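Local coordinates for WAP, Kazal, immunoglobulin, Kunitz and NTR domain-containing protein 2 (Mus musculus, PDB 6MAA), which probably inhibits serine proteases and metalloproteases and blocks mature myostatin but not activin, the piece here being its follistatin domain, at residues T58-M72 with S78-Y90. Sequence-based numbering, arbitrary orientation.
With NO3 (nitrate ion), chain E.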
loop_
_atom_site.group_PDB
_atom_site.type_symbol
_atom_site.label_atom_id
_atom_site.label_comp_id
_atom_site.label_asym_id
_atom_site.label_seq_id
_atom_site.Cartn_x
_atom_site.Cartn_y
_atom_site.Cartn_z
ATOM N N THR A 58 12.247 12.448 2.007
ATOM C CA THR A 58 11.954 12.179 0.601
ATOM C C THR A 58 11.120 13.320 0.042
ATOM O O THR A 58 9.974 13.512 0.461
ATOM C CB THR A 58 11.193 10.857 0.469
ATOM O OG1 THR A 58 11.992 9.785 0.987
ATOM C CG2 THR A 58 10.853 10.579 -0.987
ATOM N N CYS A 59 11.684 14.085 -0.891
ATOM C CA CYS A 59 10.885 15.051 -1.624
ATOM C C CYS A 59 10.111 14.325 -2.713
ATOM O O CYS A 59 10.621 13.388 -3.331
ATOM C CB CYS A 59 11.774 16.147 -2.222
ATOM S SG CYS A 59 12.473 17.247 -0.961
ATOM N N ALA A 60 8.876 14.758 -2.946
ATOM C CA ALA A 60 7.975 14.043 -3.836
ATOM C C ALA A 60 7.421 14.959 -4.921
ATOM O O ALA A 60 7.513 16.187 -4.850
ATOM C CB ALA A 60 6.834 13.378 -3.057
ATOM N N SER A 61 6.802 14.324 -5.921
ATOM C CA SER A 61 6.287 15.008 -7.102
ATOM C C SER A 61 5.095 15.912 -6.810
ATOM O O SER A 61 4.696 16.676 -7.695
ATOM C CB SER A 61 5.917 13.984 -8.182
ATOM O OG SER A 61 5.006 13.015 -7.680
ATOM N N ASP A 62 4.513 15.844 -5.615
ATOM C CA ASP A 62 3.481 16.790 -5.212
ATOM C C ASP A 62 4.060 18.073 -4.632
ATOM O O ASP A 62 3.298 18.941 -4.194
ATOM C CB ASP A 62 2.497 16.142 -4.222
ATOM C CG ASP A 62 3.166 15.660 -2.937
ATOM O OD1 ASP A 62 4.406 15.739 -2.818
ATOM O OD2 ASP A 62 2.437 15.185 -2.041
ATOM N N GLY A 63 5.382 18.209 -4.615
ATOM C CA GLY A 63 6.014 19.358 -4.000
ATOM C C GLY A 63 6.126 19.289 -2.493
ATOM O O GLY A 63 6.515 20.281 -1.870
ATOM N N LEU A 64 5.803 18.155 -1.884
ATOM C CA LEU A 64 5.857 17.999 -0.438
ATOM C C LEU A 64 6.941 16.992 -0.076
ATOM O O LEU A 64 7.457 16.274 -0.932
ATOM C CB LEU A 64 4.495 17.557 0.113
ATOM C CG LEU A 64 3.323 18.468 -0.261
ATOM C CD1 LEU A 64 2.015 17.926 0.308
ATOM C CD2 LEU A 64 3.571 19.902 0.196
ATOM N N THR A 65 7.288 16.961 1.209
ATOM C CA THR A 65 8.365 16.127 1.727
ATOM C C THR A 65 7.804 15.125 2.734
ATOM O O THR A 65 6.907 15.453 3.525
ATOM C CB THR A 65 9.446 16.991 2.392
ATOM O OG1 THR A 65 9.842 18.031 1.490
ATOM C CG2 THR A 65 10.675 16.170 2.736
ATOM N N TYR A 66 8.341 13.906 2.709
ATOM C CA TYR A 66 7.867 12.814 3.549
ATOM C C TYR A 66 8.996 12.251 4.403
ATOM O O TYR A 66 10.168 12.287 4.017
ATOM C CB TYR A 66 7.200 11.725 2.682
ATOM C CG TYR A 66 5.973 12.289 2.008
ATOM C CD1 TYR A 66 4.735 12.247 2.640
ATOM C CD2 TYR A 66 6.064 12.939 0.778
ATOM C CE1 TYR A 66 3.618 12.812 2.062
ATOM C CE2 TYR A 66 4.950 13.510 0.188
ATOM C CZ TYR A 66 3.727 13.443 0.835
ATOM O OH TYR A 66 2.614 14.014 0.275
ATOM N N TYR A 67 8.624 11.727 5.575
ATOM C CA TYR A 67 9.616 11.252 6.535
ATOM C C TYR A 67 10.465 10.119 5.956
ATOM O O TYR A 67 11.673 10.038 6.228
ATOM C CB TYR A 67 8.897 10.827 7.819
ATOM C CG TYR A 67 9.791 10.558 9.003
ATOM C CD1 TYR A 67 10.339 9.295 9.211
ATOM C CD2 TYR A 67 10.080 11.562 9.929
ATOM C CE1 TYR A 67 11.146 9.036 10.307
ATOM C CE2 TYR A 67 10.894 11.313 11.026
ATOM C CZ TYR A 67 11.425 10.046 11.206
ATOM O OH TYR A 67 12.237 9.782 12.284
ATOM N N ASN A 68 9.854 9.237 5.164
ATOM C CA ASN A 68 10.563 8.263 4.337
ATOM C C ASN A 68 9.626 7.838 3.210
ATOM O O ASN A 68 8.505 8.336 3.094
ATOM C CB ASN A 68 11.127 7.087 5.151
ATOM C CG ASN A 68 10.051 6.268 5.839
ATOM O OD1 ASN A 68 8.946 6.105 5.323
ATOM N ND2 ASN A 68 10.377 5.745 7.017
ATOM N N ARG A 69 10.099 6.922 2.364
ATOM C CA ARG A 69 9.301 6.509 1.212
ATOM C C ARG A 69 8.026 5.791 1.626
ATOM O O ARG A 69 7.006 5.896 0.935
ATOM C CB ARG A 69 10.123 5.611 0.294
ATOM C CG ARG A 69 11.238 6.338 -0.417
ATOM C CD ARG A 69 11.813 5.467 -1.503
ATOM N NE ARG A 69 12.918 6.120 -2.190
ATOM C CZ ARG A 69 13.314 5.798 -3.414
ATOM N NH1 ARG A 69 12.677 4.846 -4.082
ATOM N NH2 ARG A 69 14.329 6.436 -3.978
ATOM N N CYS A 70 8.066 5.040 2.724
ATOM C CA CYS A 70 6.857 4.375 3.193
ATOM C C CYS A 70 5.775 5.390 3.559
ATOM O O CYS A 70 4.600 5.203 3.225
ATOM C CB CYS A 70 7.202 3.457 4.366
ATOM S SG CYS A 70 5.829 2.477 5.014
ATOM N N PHE A 71 6.151 6.486 4.226
ATOM C CA PHE A 71 5.161 7.518 4.527
ATOM C C PHE A 71 4.665 8.210 3.260
ATOM O O PHE A 71 3.481 8.555 3.161
ATOM C CB PHE A 71 5.696 8.503 5.572
ATOM C CG PHE A 71 5.827 7.895 6.952
ATOM C CD1 PHE A 71 4.707 7.701 7.747
ATOM C CD2 PHE A 71 7.062 7.481 7.431
ATOM C CE1 PHE A 71 4.817 7.120 9.002
ATOM C CE2 PHE A 71 7.182 6.910 8.684
ATOM C CZ PHE A 71 6.056 6.723 9.469
ATOM N N MET A 72 5.540 8.397 2.267
ATOM C CA MET A 72 5.086 8.913 0.978
ATOM C C MET A 72 4.045 7.986 0.355
ATOM O O MET A 72 2.987 8.438 -0.102
ATOM C CB MET A 72 6.277 9.091 0.035
ATOM C CG MET A 72 5.913 9.676 -1.320
ATOM S SD MET A 72 7.276 9.666 -2.504
ATOM C CE MET A 72 7.429 7.905 -2.816
ATOM N N SER A 78 -3.719 7.101 0.629
ATOM C CA SER A 78 -4.816 7.809 1.280
ATOM C C SER A 78 -5.544 8.717 0.295
ATOM O O SER A 78 -6.773 8.857 0.354
ATOM C CB SER A 78 -4.262 8.613 2.458
ATOM O OG SER A 78 -5.272 9.362 3.098
ATOM N N LYS A 79 -4.802 9.330 -0.625
ATOM C CA LYS A 79 -5.349 10.262 -1.599
ATOM C C LYS A 79 -5.777 9.588 -2.892
ATOM O O LYS A 79 -6.459 10.217 -3.703
ATOM C CB LYS A 79 -4.311 11.331 -1.937
ATOM C CG LYS A 79 -4.084 12.355 -0.856
ATOM C CD LYS A 79 -3.577 13.644 -1.487
ATOM C CE LYS A 79 -3.277 14.690 -0.437
ATOM N NZ LYS A 79 -4.483 14.954 0.382
ATOM N N GLY A 80 -5.395 8.336 -3.111
ATOM C CA GLY A 80 -5.677 7.670 -4.371
ATOM C C GLY A 80 -4.904 8.254 -5.534
ATOM O O GLY A 80 -5.445 8.364 -6.641
ATOM N N ILE A 81 -3.645 8.627 -5.312
ATOM C CA ILE A 81 -2.805 9.278 -6.306
ATOM C C ILE A 81 -1.477 8.530 -6.401
ATOM O O ILE A 81 -1.210 7.598 -5.646
ATOM C CB ILE A 81 -2.570 10.772 -5.989
ATOM C CG1 ILE A 81 -1.779 10.913 -4.684
ATOM C CG2 ILE A 81 -3.898 11.522 -5.918
ATOM C CD1 ILE A 81 -1.415 12.343 -4.330
ATOM N N THR A 82 -0.635 8.962 -7.334
ATOM C CA THR A 82 0.717 8.440 -7.472
ATOM C C THR A 82 1.702 9.548 -7.134
ATOM O O THR A 82 1.573 10.669 -7.636
ATOM C CB THR A 82 0.964 7.940 -8.898
ATOM O OG1 THR A 82 0.101 6.831 -9.171
ATOM C CG2 THR A 82 2.405 7.495 -9.069
ATOM N N LEU A 83 2.670 9.237 -6.274
ATOM C CA LEU A 83 3.716 10.172 -5.878
ATOM C C LEU A 83 5.067 9.555 -6.204
ATOM O O LEU A 83 5.351 8.425 -5.794
ATOM C CB LEU A 83 3.637 10.461 -4.371
ATOM C CG LEU A 83 2.410 11.231 -3.874
ATOM C CD1 LEU A 83 2.432 11.355 -2.356
ATOM C CD2 LEU A 83 2.356 12.600 -4.534
ATOM N N SER A 84 5.899 10.290 -6.934
ATOM C CA SER A 84 7.240 9.830 -7.262
ATOM C C SER A 84 8.283 10.676 -6.541
ATOM O O SER A 84 8.033 11.819 -6.152
ATOM C CB SER A 84 7.494 9.857 -8.773
ATOM O OG SER A 84 7.195 11.131 -9.307
ATOM N N VAL A 85 9.466 10.094 -6.371
ATOM C CA VAL A 85 10.559 10.755 -5.668
ATOM C C VAL A 85 11.201 11.790 -6.578
ATOM O O VAL A 85 11.404 11.550 -7.775
ATOM C CB VAL A 85 11.583 9.708 -5.194
ATOM C CG1 VAL A 85 12.790 10.382 -4.557
ATOM C CG2 VAL A 85 10.927 8.720 -4.229
ATOM N N VAL A 86 11.518 12.955 -6.015
ATOM C CA VAL A 86 12.327 13.964 -6.689
ATOM C C VAL A 86 13.487 14.334 -5.774
ATOM O O VAL A 86 13.481 14.043 -4.574
ATOM C CB VAL A 86 11.521 15.220 -7.095
ATOM C CG1 VAL A 86 10.323 14.841 -7.964
ATOM C CG2 VAL A 86 11.084 15.999 -5.871
ATOM N N THR A 87 14.501 14.971 -6.358
ATOM C CA THR A 87 15.650 15.416 -5.579
ATOM C C THR A 87 15.260 16.631 -4.749
ATOM O O THR A 87 14.662 17.574 -5.265
ATOM C CB THR A 87 16.797 15.789 -6.524
ATOM O OG1 THR A 87 17.020 14.720 -7.447
ATOM C CG2 THR A 87 18.077 16.046 -5.745
ATOM N N CYS A 88 15.579 16.614 -3.457
ATOM C CA CYS A 88 15.418 17.827 -2.665
ATOM C C CYS A 88 16.508 18.821 -3.047
ATOM O O CYS A 88 17.688 18.464 -3.127
ATOM C CB CYS A 88 15.513 17.515 -1.169
ATOM S SG CYS A 88 14.262 16.383 -0.495
ATOM N N ARG A 89 16.120 20.070 -3.292
ATOM C CA ARG A 89 17.084 21.129 -3.552
ATOM C C ARG A 89 16.918 22.241 -2.525
ATOM O O ARG A 89 15.831 22.436 -1.973
ATOM C CB ARG A 89 16.965 21.688 -4.986
ATOM C CG ARG A 89 15.690 22.471 -5.277
ATOM C CD ARG A 89 15.759 23.171 -6.637
ATOM N NE ARG A 89 14.690 24.158 -6.769
ATOM C CZ ARG A 89 13.528 23.935 -7.373
ATOM N NH1 ARG A 89 13.284 22.759 -7.931
ATOM N NH2 ARG A 89 12.612 24.892 -7.427
ATOM N N TYR A 90 18.010 22.957 -2.256
ATOM C CA TYR A 90 17.984 24.012 -1.235
ATOM C C TYR A 90 19.023 25.094 -1.485
ATOM O O TYR A 90 19.984 24.878 -2.223
ATOM C CB TYR A 90 18.174 23.415 0.165
ATOM C CG TYR A 90 19.551 22.840 0.435
ATOM C CD1 TYR A 90 19.887 21.547 0.040
ATOM C CD2 TYR A 90 20.519 23.585 1.096
ATOM C CE1 TYR A 90 21.139 21.021 0.293
ATOM C CE2 TYR A 90 21.768 23.067 1.356
ATOM C CZ TYR A 90 22.078 21.783 0.952
ATOM O OH TYR A 90 23.332 21.269 1.209
HETATM N N NO3 E . 9.797 23.303 -8.864
HETATM O O1 NO3 E . 8.613 23.075 -9.255
HETATM O O2 NO3 E . 10.769 22.710 -9.425
HETATM O O3 NO3 E . 9.996 24.127 -7.925
HETATM O O HOH W 1 14.181 13.076 -2.051
HETATM O O HOH W 2 2.428 13.924 -8.172
#
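Leu-83, Cys-59 and Val-85 bury the most surface in this C-terminal end of the Kazal-like part of the follistatin domain, where after the end of helix 69-79 the chain returns past hairpin 58-66 and about 85-86 forms a short, weakly bonded edge strand beside 58-60. Leu-83, branched and wholly apolar, is the plug between hairpin and helix. Its CB slides past Met-72 CG, the two side chains running in opposite directions, while CD1 meets the hydroxyl end of Tyr-66 and CD2 lies 3.5 Å from Asp-62 CG. Asp-62 also holds its surroundings in shape: OD1, approached from above the carboxylate plane, accepts from Leu-64 N in an Asx turn, and OD2 takes the Tyr-66 hydroxyl on its syn lone pair, with Tyr-66 OH 2.6 Å away. With an alanine in place of Asp-62, the Tyr-66 hydroxyl and Leu-64 N would probably lose these acceptors, and Leu-83 CD2 would keep CB but lose the carboxylate beside it. Ser-61 is small and polar; its OG, set between the backbone N and the carbonyl carbon (chi1 55°), faces the returning chain and accepts a nearly straight bond from Ser-84 N at 3.0 Å, while its own N donates to Ser-84 O. Beta-branched Val-85 suits an extended strand, and its CG2 touches Thr-58 CG2 and Met-72 CE and lies over the centre of one face of the Arg-69 guanidinium. At Cys-59, the backbone O accepts from Val-86 N at 2.9 Å, and a water links Cys-59 N to Val-86 O. Past 85-86 the chain is tied to strand 58-60 covalently, Cys-59 SG to Cys-88 SG at 2.0 Å, with a disulfide torsion of 110°.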